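Local coordinates for endonuclease EndoMS (Thermococcus kodakarensis KOD1, PDB 5GKE), which cleaves double-stranded DNA at mismatched base pairs, acting as a mismatch restriction endonuclease of the NucS family, at residues Lys157-Gly162 / Val197-Glu202; Glu179-Arg184 / Val190-Ser195; Glu137-Asn142 / Pro148-Leu153. The protein carries 1 engineered substitution. All coordinates share one frame; numbering follows the deposited sequence.

All three contacts lie in the C-terminal nuclease domain, round its five-stranded mixed sheet. Interaction 3 comes first along the chain, packing helix 132-141 against the start of edge strand 151-158. Interaction 1 joins the turn that follows that strand to helix 187-204; interaction 2, between its two segments in sequence, sets the same helix against strand 175-180. Centres lie about 14 Å (1 and 2), about 18 Å (2 and 3) and about 20 Å (1 and 3) apart. Val177 and Glu179 face helix 187-204; Leu178 and Leu180 face helix 132-141, Leu180 CD2 meeting Ile139 CD1 at 3.8 Å. The magnesium and DNA site of interaction 2 thus sits in a strand packed on both sides.

Interaction 1 (Lys157-Gly162 / Val197-Glu202); sequences KAIGTG and VEILRE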
loop_
_atom_site.group_PDB
_atom_site.type_symbol
_atom_site.label_atom_id
_atom_site.label_comp_id
_atom_site.label_asym_id
_atom_site.label_seq_id
_atom_site.Cartn_x
_atom_site.Cartn_y
_atom_site.Cartn_z
ATOM N N LYS A 157 -16.598 16.780 -3.796
ATOM C CA LYS A 157 -17.459 17.647 -3.001
ATOM C C LYS A 157 -17.779 17.057 -1.638
ATOM O O LYS A 157 -18.450 16.023 -1.539
ATOM C CB LYS A 157 -18.780 17.915 -3.741
ATOM C CG LYS A 157 -19.709 18.911 -3.038
ATOM C CD LYS A 157 -19.064 20.290 -2.998
ATOM C CE LYS A 157 -19.868 21.280 -2.195
ATOM N NZ LYS A 157 -19.678 21.169 -0.704
ATOM N N ALA A 158 -17.338 17.729 -0.586
ATOM C CA ALA A 158 -17.746 17.304 0.730
ATOM C C ALA A 158 -19.238 17.575 0.864
ATOM O O ALA A 158 -19.698 18.703 0.716
ATOM C CB ALA A 158 -16.960 18.028 1.805
ATOM N N ILE A 159 -19.984 16.504 1.086
ATOM C CA ILE A 159 -21.342 16.587 1.565
ATOM C C ILE A 159 -21.168 16.454 3.062
ATOM O O ILE A 159 -20.040 16.516 3.554
ATOM C CB ILE A 159 -22.246 15.514 0.965
ATOM C CG1 ILE A 159 -21.752 14.108 1.337
ATOM C CG2 ILE A 159 -22.268 15.691 -0.533
ATOM C CD1 ILE A 159 -22.572 12.959 0.725
ATOM N N GLY A 160 -22.242 16.281 3.797
ATOM C CA GLY A 160 -22.114 16.380 5.240
ATOM C C GLY A 160 -21.160 15.362 5.830
ATOM O O GLY A 160 -20.242 15.668 6.590
ATOM N N THR A 161 -21.405 14.117 5.482
ATOM C CA THR A 161 -20.589 13.036 5.964
ATOM C C THR A 161 -20.047 12.353 4.718
ATOM O O THR A 161 -20.794 11.727 3.966
ATOM C CB THR A 161 -21.432 12.099 6.892
ATOM O OG1 THR A 161 -21.402 12.623 8.223
ATOM C CG2 THR A 161 -20.922 10.667 6.908
ATOM N N GLY A 162 -18.751 12.506 4.474
ATOM C CA GLY A 162 -18.163 11.950 3.267
ATOM C C GLY A 162 -17.896 12.932 2.135
ATOM O O GLY A 162 -18.395 14.062 2.122
ATOM N N VAL A 197 -25.802 8.620 -1.442
ATOM C CA VAL A 197 -27.155 8.784 -1.923
ATOM C C VAL A 197 -28.116 8.999 -0.752
ATOM O O VAL A 197 -28.981 9.870 -0.808
ATOM C CB VAL A 197 -27.596 7.583 -2.749
ATOM C CG1 VAL A 197 -29.120 7.571 -2.914
ATOM C CG2 VAL A 197 -26.900 7.602 -4.095
ATOM N N GLU A 198 -27.938 8.224 0.313
ATOM C CA GLU A 198 -28.813 8.326 1.469
ATOM C C GLU A 198 -28.681 9.688 2.125
ATOM O O GLU A 198 -29.678 10.318 2.471
ATOM C CB GLU A 198 -28.515 7.218 2.485
ATOM C CG GLU A 198 -29.062 5.873 2.078
ATOM C CD GLU A 198 -28.618 4.741 2.990
ATOM O OE1 GLU A 198 -27.994 5.013 4.046
ATOM O OE2 GLU A 198 -28.894 3.572 2.635
ATOM N N ILE A 199 -27.449 10.146 2.294
ATOM C CA ILE A 199 -27.226 11.437 2.921
ATOM C C ILE A 199 -27.857 12.542 2.085
ATOM O O ILE A 199 -28.470 13.466 2.626
ATOM C CB ILE A 199 -25.733 11.702 3.126
ATOM C CG1 ILE A 199 -25.215 10.829 4.267
ATOM C CG2 ILE A 199 -25.478 13.169 3.437
ATOM C CD1 ILE A 199 -23.723 10.779 4.345
ATOM N N LEU A 200 -27.747 12.422 0.767
ATOM C CA LEU A 200 -28.331 13.412 -0.127
ATOM C C LEU A 200 -29.853 13.318 -0.158
ATOM O O LEU A 200 -30.522 14.325 -0.327
ATOM C CB LEU A 200 -27.768 13.272 -1.538
ATOM C CG LEU A 200 -26.370 13.874 -1.701
ATOM C CD1 LEU A 200 -25.799 13.443 -3.004
ATOM C CD2 LEU A 200 -26.395 15.387 -1.643
ATOM N N ARG A 201 -30.404 12.118 -0.001
ATOM C CA ARG A 201 -31.857 11.969 0.052
ATOM C C ARG A 201 -32.445 12.681 1.271
ATOM O O ARG A 201 -33.580 13.123 1.233
ATOM C CB ARG A 201 -32.266 10.499 0.059
ATOM C CG ARG A 201 -32.215 9.873 -1.315
ATOM C CD ARG A 201 -32.969 8.560 -1.423
ATOM N NE ARG A 201 -33.022 8.161 -2.833
ATOM C CZ ARG A 201 -32.588 6.994 -3.302
ATOM N NH1 ARG A 201 -32.090 6.086 -2.468
ATOM N NH2 ARG A 201 -32.662 6.727 -4.605
ATOM N N GLU A 202 -31.659 12.815 2.334
ATOM C CA GLU A 202 -32.124 13.480 3.542
ATOM C C GLU A 202 -32.444 14.960 3.304
ATOM O O GLU A 202 -33.347 15.502 3.947
ATOM C CB GLU A 202 -31.097 13.320 4.666
ATOM C CG GLU A 202 -31.248 11.999 5.422
ATOM C CD GLU A 202 -30.001 11.597 6.197
ATOM O OE1 GLU A 202 -29.213 12.494 6.574
ATOM O OE2 GLU A 202 -29.815 10.378 6.431
#
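Ile159, Thr161, Ile199 and Leu200 meet with no flat side-chain group between them; the guanidinium of Arg201 lies away from the contact, with Val197 CG1 of the same helix over one face, 3.3 Å above the plane and offset toward the rim. The flat group that does take part is the backbone carbonyl of Thr161, whose O lies 3.1 Å from Ile199 CD1, a tight approach for a methyl. The same methyl, Ile199 CD1, rests against the Thr161 side chain, 3.7 Å from its CB, and the two side chains meet at about a right angle. Ile199 reaches this far because its CG1-CD1 arm runs nearly straight out (chi2 167°), leaving CG2 for a second neighbour: Ile159 CD1 sits 4.0 Å from Ile199 CG2. Ile159 holds CG1 between its backbone N and carbonyl carbon (chi1 61°), and with that branch aimed at Ile199 its CG2 is left to meet Leu200 CD2 at 4.3 Å.

Ile159 to Thr161 belong to the turn of the hairpin between strands 151-158 and 163-169. Ile159 N bonds to Gly162 O at 3.1 Å and closes the turn, and Gly162 has backbone angles that call for glycine. At the end of strand 151-158, Lys157 curls back and its NZ donates to Ala158 O at 2.8 Å, tilted 19° from the carbonyl plane. Leu200 continues into the core against Val177, Leu167 and Val208. Thr161 OG1 bonds to Arg223 of the second subunit, and Thr161 also packs on Leu187 of that subunit.

The chemistry is mainly aliphatic packing with one close carbonyl-to-methyl approach; no polar pairing between turn and helix sets it, and the directional bonds lie within the hairpin and across the dimer interface.

Interaction 2 (Glu179-Arg184 / Val190-Ser195); sequences ELKRRR and VRQLKS. With MG (magnesium ion), chain E; nucleotides of chain C; nucleotides of chain D.
Glu179 and Gln192 face each other across a buried, metal-centred contact, where the end of strand 175-180 meets helix 187-204 in a beta-alpha-beta unit completed by strand 208-214. Both residues belong to the magnesium site. The Glu179 carboxylate grips the ion with both oxygens, OE1 at 2.4 Å from the magnesium ion; a bend at chi2 (63°) swings the carboxylate round to it. OP1 of DC6 of chain C binds the magnesium ion at 2.4 Å, bringing a DNA phosphate directly onto the metal. Behind the carboxylate, Glu179 CB packs on Leu193 CD1 at 4.0 Å.

Glu179-Leu180-Lys181 is the E-x-K element of the PDDEXK nuclease fold, and Gln192 with Tyr196 matches the Q-x-x-x-Y helix motif, as in RecB-like relatives. Lys181 NZ donates to OP1 of DC6 of chain C; the modelled 2.5 Å is shorter than usual and its exact value doubtful. Lys181 NZ also forms a salt bridge with Glu179 OE1 at 3.1 Å, whose hydrogen bond is weak.

Beyond it the arginines follow the DNA backbone. Arg183 brings the edge of its guanidinium to the phosphate of DG9 of chain C, NH1 to OP1 at 3.2 Å and nearly straight (165°). Arg182 NH1 reaches OP2 of DG9 of chain C at 2.8 Å in a weak, bent bond, its NE bonding Gly130 O and its NH2 bonding O of Arg44 of the second subunit. Replacing Arg182 with an alanine removes the guanidinium, and that phosphate oxygen and both carbonyls are likely to lose their donor. Arg184 turns its edge toward the phosphate of DA3 of chain D.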
loop_
_atom_site.group_PDB
_atom_site.type_symbol
_atom_site.label_atom_id
_atom_site.label_comp_id
_atom_site.label_asym_id
_atom_site.label_seq_id
_atom_site.Cartn_x
_atom_site.Cartn_y
_atom_site.Cartn_z
ATOM N N GLU A 179 -20.138 7.669 -8.378
ATOM C CA GLU A 179 -18.969 7.064 -7.749
ATOM C C GLU A 179 -18.108 6.417 -8.838
ATOM O O GLU A 179 -18.592 5.590 -9.609
ATOM C CB GLU A 179 -19.374 6.041 -6.688
ATOM C CG GLU A 179 -18.190 5.277 -6.070
ATOM C CD GLU A 179 -17.212 6.161 -5.297
ATOM O OE1 GLU A 179 -16.123 5.664 -4.934
ATOM O OE2 GLU A 179 -17.526 7.345 -5.031
ATOM N N LEU A 180 -16.848 6.829 -8.921
ATOM C CA LEU A 180 -15.947 6.353 -9.968
ATOM C C LEU A 180 -14.982 5.323 -9.420
ATOM O O LEU A 180 -14.550 5.421 -8.263
ATOM C CB LEU A 180 -15.148 7.504 -10.582
ATOM C CG LEU A 180 -15.869 8.821 -10.844
ATOM C CD1 LEU A 180 -14.907 9.875 -11.433
ATOM C CD2 LEU A 180 -17.068 8.591 -11.753
ATOM N N LYS A 181 -14.660 4.335 -10.253
ATOM C CA LYS A 181 -13.559 3.404 -9.997
ATOM C C LYS A 181 -12.797 3.145 -11.276
ATOM O O LYS A 181 -13.399 2.778 -12.295
ATOM C CB LYS A 181 -14.056 2.077 -9.426
ATOM C CG LYS A 181 -14.673 2.191 -8.053
ATOM C CD LYS A 181 -13.686 2.718 -7.024
ATOM C CE LYS A 181 -14.414 3.075 -5.737
ATOM N NZ LYS A 181 -13.607 3.897 -4.803
ATOM N N ARG A 182 -11.476 3.302 -11.213
ATOM C CA ARG A 182 -10.600 3.091 -12.372
ATOM C C ARG A 182 -10.473 1.612 -12.706
ATOM O O ARG A 182 -10.020 1.242 -13.775
ATOM C CB ARG A 182 -9.198 3.692 -12.124
ATOM C CG ARG A 182 -8.385 3.040 -11.003
ATOM C CD ARG A 182 -6.910 3.473 -11.056
ATOM N NE ARG A 182 -6.434 3.413 -12.432
ATOM C CZ ARG A 182 -6.076 2.289 -13.044
ATOM N NH1 ARG A 182 -6.092 1.139 -12.392
ATOM N NH2 ARG A 182 -5.692 2.319 -14.302
ATOM N N ARG A 183 -10.872 0.766 -11.770
ATOM C CA ARG A 183 -10.766 -0.659 -11.970
ATOM C C ARG A 183 -12.090 -1.294 -11.570
ATOM O O ARG A 183 -13.005 -0.593 -11.123
ATOM C CB ARG A 183 -9.592 -1.228 -11.161
ATOM C CG ARG A 183 -9.748 -1.101 -9.658
ATOM C CD ARG A 183 -8.551 -1.645 -8.897
ATOM N NE ARG A 183 -8.948 -2.139 -7.574
ATOM C CZ ARG A 183 -8.116 -2.660 -6.673
ATOM N NH1 ARG A 183 -6.821 -2.757 -6.936
ATOM N NH2 ARG A 183 -8.580 -3.088 -5.502
ATOM N N ARG A 184 -12.186 -2.614 -11.718
ATOM C CA ARG A 184 -13.413 -3.326 -11.424
ATOM C C ARG A 184 -13.948 -2.950 -10.040
ATOM O O ARG A 184 -13.225 -2.952 -9.051
ATOM C CB ARG A 184 -13.185 -4.829 -11.514
ATOM C CG ARG A 184 -14.210 -5.645 -10.751
ATOM C CD ARG A 184 -14.043 -7.107 -11.034
ATOM N NE ARG A 184 -14.482 -7.406 -12.381
ATOM C CZ ARG A 184 -15.295 -8.406 -12.676
ATOM N NH1 ARG A 184 -15.742 -9.194 -11.708
ATOM N NH2 ARG A 184 -15.666 -8.609 -13.931
ATOM N N VAL A 190 -19.783 0.345 -3.713
ATOM C CA VAL A 190 -21.237 0.458 -3.680
ATOM C C VAL A 190 -21.702 0.981 -2.322
ATOM O O VAL A 190 -22.679 1.724 -2.241
ATOM C CB VAL A 190 -21.903 -0.888 -4.013
ATOM C CG1 VAL A 190 -23.381 -0.712 -4.151
ATOM C CG2 VAL A 190 -21.347 -1.420 -5.350
ATOM N N ARG A 191 -20.964 0.625 -1.276
ATOM C CA ARG A 191 -21.208 1.111 0.070
ATOM C C ARG A 191 -20.964 2.605 0.154
ATOM O O ARG A 191 -21.697 3.315 0.832
ATOM C CB ARG A 191 -20.311 0.397 1.096
ATOM C CG ARG A 191 -20.572 -1.079 1.265
ATOM C CD ARG A 191 -19.966 -1.607 2.564
ATOM N NE ARG A 191 -20.018 -3.061 2.575
ATOM C CZ ARG A 191 -18.984 -3.865 2.335
ATOM N NH1 ARG A 191 -17.773 -3.369 2.097
ATOM N NH2 ARG A 191 -19.165 -5.179 2.354
ATOM N N GLN A 192 -19.900 3.064 -0.499
ATOM C CA GLN A 192 -19.642 4.489 -0.647
ATOM C C GLN A 192 -20.840 5.179 -1.319
ATOM O O GLN A 192 -21.445 6.086 -0.758
ATOM C CB GLN A 192 -18.377 4.715 -1.477
ATOM C CG GLN A 192 -17.137 5.117 -0.693
ATOM C CD GLN A 192 -15.908 5.245 -1.602
ATOM O OE1 GLN A 192 -15.573 6.335 -2.113
ATOM N NE2 GLN A 192 -15.246 4.130 -1.818
ATOM N N LEU A 193 -21.177 4.711 -2.518
ATOM C CA LEU A 193 -22.278 5.242 -3.298
ATOM C C LEU A 193 -23.607 5.266 -2.526
ATOM O O LEU A 193 -24.278 6.280 -2.490
ATOM C CB LEU A 193 -22.445 4.427 -4.583
ATOM C CG LEU A 193 -23.550 4.935 -5.522
ATOM C CD1 LEU A 193 -23.318 6.408 -5.848
ATOM C CD2 LEU A 193 -23.644 4.109 -6.813
ATOM N N LYS A 194 -23.982 4.140 -1.930
ATOM C CA LYS A 194 -25.219 4.044 -1.177
ATOM C C LYS A 194 -25.213 5.058 -0.046
ATOM O O LYS A 194 -26.194 5.755 0.198
ATOM C CB LYS A 194 -25.401 2.619 -0.630
ATOM C CG LYS A 194 -26.514 2.429 0.405
ATOM C CD LYS A 194 -26.763 0.942 0.648
ATOM C CE LYS A 194 -27.963 0.682 1.552
ATOM N NZ LYS A 194 -27.724 1.071 2.955
ATOM N N SER A 195 -24.086 5.134 0.641
ATOM C CA SER A 195 -23.927 6.069 1.736
ATOM C C SER A 195 -24.159 7.522 1.291
ATOM O O SER A 195 -24.798 8.310 2.002
ATOM C CB SER A 195 -22.535 5.909 2.346
ATOM O OG SER A 195 -22.399 6.658 3.532
HETATM MG MG MG E . -15.118 7.715 -4.276
ATOM P P DC C 6 -12.153 6.434 -3.234
ATOM O OP1 DC C 6 -13.118 6.357 -4.354
ATOM O OP2 DC C 6 -12.069 5.307 -2.282
ATOM O "O5'" DC C 6 -10.721 6.663 -3.893
ATOM C "C5'" DC C 6 -10.536 7.774 -4.758
ATOM C "C4'" DC C 6 -9.093 7.897 -5.190
ATOM O "O4'" DC C 6 -8.234 7.943 -4.027
ATOM C "C3'" DC C 6 -8.569 6.751 -6.040
ATOM O "O3'" DC C 6 -7.592 7.261 -6.929
ATOM C "C2'" DC C 6 -7.954 5.827 -4.995
ATOM C "C1'" DC C 6 -7.342 6.846 -4.048
ATOM N N1 DC C 6 -7.162 6.373 -2.639
ATOM C C2 DC C 6 -5.890 6.395 -2.061
ATOM O O2 DC C 6 -4.929 6.769 -2.741
ATOM N N3 DC C 6 -5.742 5.993 -0.776
ATOM C C4 DC C 6 -6.814 5.594 -0.072
ATOM N N4 DC C 6 -6.622 5.203 1.195
ATOM C C5 DC C 6 -8.121 5.572 -0.641
ATOM C C6 DC C 6 -8.249 5.973 -1.912
ATOM P P DG C 9 -4.583 -0.154 -9.266
ATOM O OP1 DG C 9 -5.277 -1.447 -9.460
ATOM O OP2 DG C 9 -5.209 1.106 -9.714
ATOM O "O5'" DG C 9 -4.235 -0.032 -7.717
ATOM C "C5'" DG C 9 -3.689 -1.145 -7.030
ATOM C "C4'" DG C 9 -2.369 -0.784 -6.368
ATOM O "O4'" DG C 9 -2.593 0.203 -5.334
ATOM C "C3'" DG C 9 -1.647 -1.964 -5.719
ATOM O "O3'" DG C 9 -0.469 -2.269 -6.459
ATOM C "C2'" DG C 9 -1.305 -1.500 -4.306
ATOM C "C1'" DG C 9 -2.224 -0.309 -4.077
ATOM N N9 DG C 9 -3.433 -0.597 -3.305
ATOM C C8 DG C 9 -4.738 -0.491 -3.740
ATOM N N7 DG C 9 -5.624 -0.767 -2.812
ATOM C C5 DG C 9 -4.857 -1.064 -1.687
ATOM C C6 DG C 9 -5.258 -1.442 -0.378
ATOM O O6 DG C 9 -6.414 -1.593 0.071
ATOM N N1 DG C 9 -4.163 -1.659 0.447
ATOM C C2 DG C 9 -2.846 -1.528 0.066
ATOM N N2 DG C 9 -1.929 -1.774 1.016
ATOM N N3 DG C 9 -2.454 -1.177 -1.155
ATOM C C4 DG C 9 -3.505 -0.965 -1.978
ATOM P P DA D 3 -15.212 -11.118 -9.234
ATOM O OP1 DA D 3 -16.619 -10.905 -9.628
ATOM O OP2 DA D 3 -14.201 -10.056 -9.442
ATOM O "O5'" DA D 3 -15.229 -11.509 -7.699
ATOM C "C5'" DA D 3 -16.269 -12.299 -7.207
ATOM C "C4'" DA D 3 -16.156 -12.444 -5.706
ATOM O "O4'" DA D 3 -14.823 -12.906 -5.366
ATOM C "C3'" DA D 3 -16.366 -11.152 -4.910
ATOM O "O3'" DA D 3 -17.088 -11.458 -3.725
ATOM C "C2'" DA D 3 -14.929 -10.713 -4.597
ATOM C "C1'" DA D 3 -14.285 -12.070 -4.363
ATOM N N9 DA D 3 -12.826 -12.102 -4.476
ATOM C C8 DA D 3 -12.062 -11.722 -5.548
ATOM N N7 DA D 3 -10.771 -11.901 -5.369
ATOM C C5 DA D 3 -10.686 -12.443 -4.095
ATOM C C6 DA D 3 -9.590 -12.867 -3.312
ATOM N N6 DA D 3 -8.320 -12.792 -3.720
ATOM N N1 DA D 3 -9.851 -13.363 -2.083
ATOM C C2 DA D 3 -11.129 -13.435 -1.674
ATOM N N3 DA D 3 -12.239 -13.075 -2.322
ATOM C C4 DA D 3 -11.943 -12.580 -3.537
#

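Interaction 3 (Glu137-Asn142 / Pro148-Leu153); sequences ELIFEN and PGFKPL
Ile139, in the last turn of helix 132-141, is the first residue of that segment to reach the strand: its CG2 touches Phe150 CE2 at 4.0 Å, coming in at the ring's edge near its plane. The backbone O of Ile139 also lies 4.1 Å from Pro152 CG, so the proline ring rides against the helix backbone. Ile139 is buried, resting on Leu178 of the central strand as well.

Phe140 follows and carries most of the helix side. With CG beside the backbone N (chi1 -85°), its ring swings across toward the strand, and Pro152 CB settles over the centre of one face, 4.0 Å from the centroid of the Phe140 ring and only 11° off the normal. This is a CH-pi contact. Leu153 C comes to the ring's edge, 4.2 Å from Phe140 CE2. The ring also makes a cation-pi contact with Arg155, further along strand 151-158.

The N-to-C directions of the short segments 137-141 and 151-153 make an angle of 127°, and their axes come within 8.9 Å of each other.

Pro152 is central to this: its N lies above one face of Phe150, its neighbour in the same segment, while its CB is presented to Phe140 of the helix. The contact therefore holds by dispersion and CH-pi attraction, fastening the helix to the sheet's edge strand.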
loop_
_atom_site.group_PDB
_atom_site.type_symbol
_atom_site.label_atom_id
_atom_site.label_comp_id
_atom_site.label_asym_id
_atom_site.label_seq_id
_atom_site.Cartn_x
_atom_site.Cartn_y
_atom_site.Cartn_z
ATOM N N GLU A 137 -12.221 14.173 -15.134
ATOM C CA GLU A 137 -11.975 15.161 -16.196
ATOM C C GLU A 137 -12.667 14.816 -17.512
ATOM O O GLU A 137 -13.201 15.685 -18.189
ATOM C CB GLU A 137 -10.468 15.331 -16.432
ATOM C CG GLU A 137 -9.759 16.033 -15.265
ATOM C CD GLU A 137 -8.247 15.985 -15.345
ATOM O OE1 GLU A 137 -7.705 15.759 -16.451
ATOM O OE2 GLU A 137 -7.598 16.168 -14.290
ATOM N N LEU A 138 -12.675 13.543 -17.864
ATOM C CA LEU A 138 -13.390 13.117 -19.049
ATOM C C LEU A 138 -14.861 13.454 -18.900
ATOM O O LEU A 138 -15.484 13.984 -19.814
ATOM C CB LEU A 138 -13.211 11.617 -19.278
ATOM C CG LEU A 138 -13.987 11.033 -20.454
ATOM C CD1 LEU A 138 -13.727 11.841 -21.695
ATOM C CD2 LEU A 138 -13.568 9.608 -20.679
ATOM N N ILE A 139 -15.406 13.155 -17.729
ATOM C CA ILE A 139 -16.832 13.294 -17.516
ATOM C C ILE A 139 -17.254 14.765 -17.528
ATOM O O ILE A 139 -18.341 15.097 -17.978
ATOM C CB ILE A 139 -17.246 12.599 -16.214
ATOM C CG1 ILE A 139 -17.077 11.085 -16.392
ATOM C CG2 ILE A 139 -18.685 12.916 -15.870
ATOM C CD1 ILE A 139 -17.357 10.248 -15.160
ATOM N N PHE A 140 -16.383 15.658 -17.086
ATOM C CA PHE A 140 -16.693 17.078 -17.188
ATOM C C PHE A 140 -16.577 17.573 -18.642
ATOM O O PHE A 140 -17.433 18.319 -19.113
ATOM C CB PHE A 140 -15.796 17.888 -16.244
ATOM C CG PHE A 140 -16.334 17.968 -14.841
ATOM C CD1 PHE A 140 -16.250 16.878 -13.991
ATOM C CD2 PHE A 140 -16.959 19.121 -14.383
ATOM C CE1 PHE A 140 -16.774 16.935 -12.704
ATOM C CE2 PHE A 140 -17.479 19.183 -13.104
ATOM C CZ PHE A 140 -17.385 18.085 -12.261
ATOM N N GLU A 141 -15.540 17.141 -19.357
ATOM C CA GLU A 141 -15.391 17.477 -20.775
ATOM C C GLU A 141 -16.556 16.943 -21.592
ATOM O O GLU A 141 -17.036 17.615 -22.494
ATOM C CB GLU A 141 -14.090 16.909 -21.349
ATOM C CG GLU A 141 -12.810 17.555 -20.854
ATOM C CD GLU A 141 -11.569 16.920 -21.486
ATOM O OE1 GLU A 141 -11.664 16.401 -22.623
ATOM O OE2 GLU A 141 -10.499 16.928 -20.843
ATOM N N ASN A 142 -16.998 15.728 -21.277
ATOM C CA ASN A 142 -18.032 15.045 -22.057
ATOM C C ASN A 142 -19.076 14.326 -21.215
ATOM O O ASN A 142 -19.090 13.094 -21.186
ATOM C CB ASN A 142 -17.403 14.012 -22.999
ATOM C CG ASN A 142 -16.580 14.641 -24.091
ATOM O OD1 ASN A 142 -15.356 14.742 -23.979
ATOM N ND2 ASN A 142 -17.243 15.065 -25.164
ATOM N N PRO A 148 -27.247 11.475 -21.826
ATOM C CA PRO A 148 -27.575 12.801 -22.366
ATOM C C PRO A 148 -28.316 13.662 -21.354
ATOM O O PRO A 148 -29.129 13.149 -20.589
ATOM C CB PRO A 148 -28.473 12.484 -23.570
ATOM C CG PRO A 148 -28.201 11.056 -23.900
ATOM C CD PRO A 148 -27.909 10.400 -22.587
ATOM N N GLY A 149 -28.025 14.954 -21.343
ATOM C CA GLY A 149 -28.681 15.858 -20.422
ATOM C C GLY A 149 -28.148 15.720 -19.011
ATOM O O GLY A 149 -28.799 16.141 -18.050
ATOM N N PHE A 150 -26.971 15.117 -18.880
ATOM C CA PHE A 150 -26.318 15.052 -17.581
ATOM C C PHE A 150 -25.425 16.264 -17.395
ATOM O O PHE A 150 -24.543 16.531 -18.206
ATOM C CB PHE A 150 -25.499 13.771 -17.406
ATOM C CG PHE A 150 -24.642 13.782 -16.170
ATOM C CD1 PHE A 150 -25.223 13.740 -14.909
ATOM C CD2 PHE A 150 -23.261 13.869 -16.264
ATOM C CE1 PHE A 150 -24.439 13.771 -13.762
ATOM C CE2 PHE A 150 -22.468 13.903 -15.118
ATOM C CZ PHE A 150 -23.060 13.847 -13.867
ATOM N N LYS A 151 -25.675 17.001 -16.321
ATOM C CA LYS A 151 -24.924 18.204 -16.031
ATOM C C LYS A 151 -24.130 18.026 -14.743
ATOM O O LYS A 151 -24.694 18.053 -13.647
ATOM C CB LYS A 151 -25.880 19.402 -15.933
ATOM C CG LYS A 151 -25.214 20.768 -15.948
ATOM C CD LYS A 151 -26.192 21.845 -16.417
ATOM C CE LYS A 151 -25.568 23.245 -16.416
ATOM N NZ LYS A 151 -25.748 23.992 -15.128
ATOM N N PRO A 152 -22.809 17.837 -14.878
ATOM C CA PRO A 152 -21.891 17.738 -13.740
ATOM C C PRO A 152 -21.607 19.100 -13.114
ATOM O O PRO A 152 -21.427 20.072 -13.846
ATOM C CB PRO A 152 -20.628 17.145 -14.362
ATOM C CG PRO A 152 -20.664 17.604 -15.769
ATOM C CD PRO A 152 -22.117 17.645 -16.163
ATOM N N LEU A 153 -21.531 19.152 -11.787
ATOM C CA LEU A 153 -21.433 20.410 -11.035
ATOM C C LEU A 153 -20.225 20.425 -10.122
ATOM O O LEU A 153 -19.498 21.402 -10.079
ATOM C CB LEU A 153 -22.700 20.677 -10.228
ATOM C CG LEU A 153 -23.982 20.697 -11.058
ATOM C CD1 LEU A 153 -25.190 20.903 -10.169
ATOM C CD2 LEU A 153 -23.905 21.761 -12.134
#